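Local coordinates for mandelate racemase/muconate lactonizing enzyme-like protein (Rubrobacter xylanophilus DSM 9941, PDB 2QQ6) that probably acts as a magnesium-dependent lyase or isomerase of the enolase superfamily, its exact substrate not established, at residues B[123-128]-B[339-344]. Residues are numbered along the deposited sequence; the frame is centred on the assembly and turned at random.
Sequences RLYADC and FAVLEW
The Y125 ring lies with one face under CB of E343, set toward the rim, though modelled too close to say how tightly they pack, while V341 CB stands at its edge, 4.0 Å from CD2. F339 turns its edge to the backbone, with R123 O in the ring plane, and V341 N sits over one of its faces. The R123 guanidinium takes V341 CG1 over one face, 3.5 Å from NE, before NH2 reaches a salt bridge with E212. In Y125, chi1 of 78° sets CG between the backbone N and the carbonyl carbon; the ring crosses the E343 stem and its OH is hydrogen-bonded to K169. On the face opposite Y125 and E343, L124 CD2 packs 3.7 Å from L342 CB. Four backbone bonds join the strands in parallel register: L342 N to R123 O, Y125 N to L342 O, W344 N to Y125 O and D127 N to W344 O. This pairing of strands 121-127 and 342-344 belongs to the TIM-barrel-like domain of the enolase superfamily. An alanine at Y125 would probably leave the E343 stem without its aromatic cover and K169 without the hydroxyl. D127 OD2 comes 3.4 Å from E343 OE2, two acceptors without a hydrogen bond between them, and E343 OE1 accepts a bond from N319 N. With the E343 side chain about 6 Å from the bound magnesium ion, the two carboxylates meet beside the metal site of D216, E242 and E268, near K169, consistent with a place at the edge of the active site.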
ATOM      1  N   ARG B 123      15.053  21.058  15.903  1.00 38.52           N
ATOM      2  CA  ARG B 123      15.689  20.108  16.795  1.00 38.25           C
ATOM      3  C   ARG B 123      15.474  18.657  16.377  1.00 36.95           C
ATOM      4  O   ARG B 123      14.388  18.269  15.935  1.00 35.24           O
ATOM      5  CB  ARG B 123      15.151  20.350  18.196  1.00 38.83           C
ATOM      6  CG  ARG B 123      15.556  19.360  19.219  1.00 40.38           C
ATOM      7  CD  ARG B 123      14.694  19.590  20.421  1.00 43.84           C
ATOM      8  NE  ARG B 123      14.887  18.565  21.430  1.00 47.35           N
ATOM      9  CZ  ARG B 123      14.081  18.399  22.470  1.00 48.49           C
ATOM     10  NH1 ARG B 123      13.031  19.195  22.622  1.00 47.42           N
ATOM     11  NH2 ARG B 123      14.332  17.442  23.355  1.00 49.96           N
ATOM     12  N   LEU B 124      16.523  17.861  16.532  1.00 36.08           N
ATOM     13  CA  LEU B 124      16.486  16.448  16.171  1.00 35.36           C
ATOM     14  C   LEU B 124      16.570  15.558  17.393  1.00 35.37           C
ATOM     15  O   LEU B 124      16.745  16.041  18.515  1.00 35.63           O
ATOM     16  CB  LEU B 124      17.673  16.106  15.280  1.00 32.75           C
ATOM     17  CG  LEU B 124      17.859  16.908  14.010  1.00 31.14           C
ATOM     18  CD1 LEU B 124      19.270  16.700  13.526  1.00 30.05           C
ATOM     19  CD2 LEU B 124      16.840  16.489  12.970  1.00 29.85           C
ATOM     20  N   TYR B 125      16.428  14.253  17.152  1.00 36.40           N
ATOM     21  CA  TYR B 125      16.564  13.229  18.189  1.00 37.94           C
ATOM     22  C   TYR B 125      17.407  12.109  17.566  1.00 39.40           C
ATOM     23  O   TYR B 125      17.321  11.843  16.354  1.00 38.60           O
ATOM     24  CB  TYR B 125      15.192  12.742  18.721  1.00 35.93           C
ATOM     25  CG  TYR B 125      14.373  11.760  17.896  1.00 35.06           C
ATOM     26  CD1 TYR B 125      14.695  10.404  17.869  1.00 33.67           C
ATOM     27  CD2 TYR B 125      13.197  12.168  17.243  1.00 33.81           C
ATOM     28  CE1 TYR B 125      13.871   9.475  17.231  1.00 31.27           C
ATOM     29  CE2 TYR B 125      12.368  11.240  16.602  1.00 31.34           C
ATOM     30  CZ  TYR B 125      12.712   9.894  16.608  1.00 31.36           C
ATOM     31  OH  TYR B 125      11.889   8.950  16.030  1.00 31.09           O
ATOM     32  N   ALA B 126      18.262  11.493  18.377  1.00 40.84           N
ATOM     33  CA  ALA B 126      19.147  10.449  17.873  1.00 42.16           C
ATOM     34  C   ALA B 126      18.720   9.023  18.208  1.00 43.36           C
ATOM     35  O   ALA B 126      18.542   8.657  19.374  1.00 44.25           O
ATOM     36  CB  ALA B 126      20.570  10.702  18.365  1.00 40.71           C
ATOM     37  N   ASP B 127      18.542   8.225  17.162  1.00 44.05           N
ATOM     38  CA  ASP B 127      18.168   6.832  17.328  1.00 44.96           C
ATOM     39  C   ASP B 127      19.463   6.112  17.722  1.00 43.31           C
ATOM     40  O   ASP B 127      20.453   6.157  16.990  1.00 43.53           O
ATOM     41  CB  ASP B 127      17.607   6.285  16.009  1.00 46.31           C
ATOM     42  CG  ASP B 127      16.994   4.905  16.162  1.00 49.31           C
ATOM     43  OD1 ASP B 127      17.747   3.925  16.368  1.00 49.54           O
ATOM     44  OD2 ASP B 127      15.748   4.804  16.082  1.00 51.67           O
ATOM     45  N   CYS B 128      19.467   5.472  18.881  1.00 41.01           N
ATOM     46  CA  CYS B 128      20.664   4.787  19.333  1.00 40.09           C
ATOM     47  C   CYS B 128      20.588   3.305  19.072  1.00 40.79           C
ATOM     48  O   CYS B 128      20.894   2.510  19.944  1.00 40.79           O
ATOM     49  CB  CYS B 128      20.877   5.015  20.825  1.00 38.80           C
ATOM     50  SG  CYS B 128      21.059   6.736  21.286  1.00 39.51           S
ATOM     51  N   PHE B 339       5.355  21.366  15.885  1.00 34.48           N
ATOM     52  CA  PHE B 339       6.536  20.550  15.675  1.00 33.11           C
ATOM     53  C   PHE B 339       7.194  20.286  17.011  1.00 33.09           C
ATOM     54  O   PHE B 339       7.232  21.161  17.879  1.00 31.99           O
ATOM     55  CB  PHE B 339       7.549  21.236  14.770  1.00 34.01           C
ATOM     56  CG  PHE B 339       8.880  20.549  14.761  1.00 34.75           C
ATOM     57  CD1 PHE B 339       9.012  19.270  14.224  1.00 35.48           C
ATOM     58  CD2 PHE B 339       9.978  21.130  15.373  1.00 33.33           C
ATOM     59  CE1 PHE B 339      10.220  18.578  14.308  1.00 33.08           C
ATOM     60  CE2 PHE B 339      11.182  20.440  15.458  1.00 33.71           C
ATOM     61  CZ  PHE B 339      11.299  19.163  14.924  1.00 32.49           C
ATOM     62  N   ALA B 340       7.722  19.077  17.163  1.00 33.44           N
ATOM     63  CA  ALA B 340       8.393  18.667  18.391  1.00 32.88           C
ATOM     64  C   ALA B 340       9.853  18.284  18.120  1.00 32.92           C
ATOM     65  O   ALA B 340      10.755  19.050  18.443  1.00 32.51           O
ATOM     66  CB  ALA B 340       7.644  17.505  19.012  1.00 33.56           C
ATOM     67  N   VAL B 341      10.082  17.106  17.542  1.00 31.80           N
ATOM     68  CA  VAL B 341      11.436  16.659  17.217  1.00 33.25           C
ATOM     69  C   VAL B 341      11.480  15.784  15.986  1.00 35.14           C
ATOM     70  O   VAL B 341      10.611  14.939  15.768  1.00 36.08           O
ATOM     71  CB  VAL B 341      12.115  15.845  18.349  1.00 33.92           C
ATOM     72  CG1 VAL B 341      13.147  16.709  19.072  1.00 34.31           C
ATOM     73  CG2 VAL B 341      11.077  15.300  19.303  1.00 33.56           C
ATOM     74  N   LEU B 342      12.519  15.989  15.186  1.00 35.99           N
ATOM     75  CA  LEU B 342      12.713  15.218  13.970  1.00 36.38           C
ATOM     76  C   LEU B 342      13.753  14.133  14.272  1.00 38.34           C
ATOM     77  O   LEU B 342      14.677  14.333  15.068  1.00 36.50           O
ATOM     78  CB  LEU B 342      13.180  16.141  12.833  1.00 33.70           C
ATOM     79  CG  LEU B 342      13.573  15.515  11.497  1.00 31.28           C
ATOM     80  CD1 LEU B 342      12.474  14.618  11.003  1.00 31.18           C
ATOM     81  CD2 LEU B 342      13.858  16.599  10.499  1.00 31.22           C
ATOM     82  N   GLU B 343      13.583  12.974  13.646  1.00 40.54           N
ATOM     83  CA  GLU B 343      14.487  11.865  13.865  1.00 43.40           C
ATOM     84  C   GLU B 343      15.707  11.862  12.968  1.00 46.37           C
ATOM     85  O   GLU B 343      15.654  12.277  11.809  1.00 46.66           O
ATOM     86  CB  GLU B 343      13.753  10.539  13.680  1.00 42.23           C
ATOM     87  CG  GLU B 343      14.685   9.358  13.438  1.00 41.83           C
ATOM     88  CD  GLU B 343      13.969   8.023  13.440  1.00 43.20           C
ATOM     89  OE1 GLU B 343      12.790   7.981  13.034  1.00 43.64           O
ATOM     90  OE2 GLU B 343      14.592   7.011  13.836  1.00 43.86           O
ATOM     91  N   TRP B 344      16.815  11.397  13.537  1.00 49.05           N
ATOM     92  CA  TRP B 344      18.063  11.243  12.811  1.00 50.51           C
ATOM     93  C   TRP B 344      18.410   9.798  13.143  1.00 50.54           C
ATOM     94  O   TRP B 344      18.404   9.401  14.309  1.00 51.28           O
ATOM     95  CB  TRP B 344      19.144  12.204  13.315  1.00 52.22           C
ATOM     96  CG  TRP B 344      20.426  12.083  12.522  1.00 56.28           C
ATOM     97  CD1 TRP B 344      20.554  12.109  11.157  1.00 56.98           C
ATOM     98  CD2 TRP B 344      21.749  11.891  13.041  1.00 56.82           C
ATOM     99  NE1 TRP B 344      21.871  11.942  10.798  1.00 57.28           N
ATOM    100  CE2 TRP B 344      22.625  11.806  11.935  1.00 57.32           C
ATOM    101  CE3 TRP B 344      22.280  11.784  14.335  1.00 56.94           C
ATOM    102  CZ2 TRP B 344      24.004  11.620  12.084  1.00 58.13           C
ATOM    103  CZ3 TRP B 344      23.650  11.599  14.481  1.00 57.01           C
ATOM    104  CH2 TRP B 344      24.496  11.519  13.361  1.00 57.05           C
TER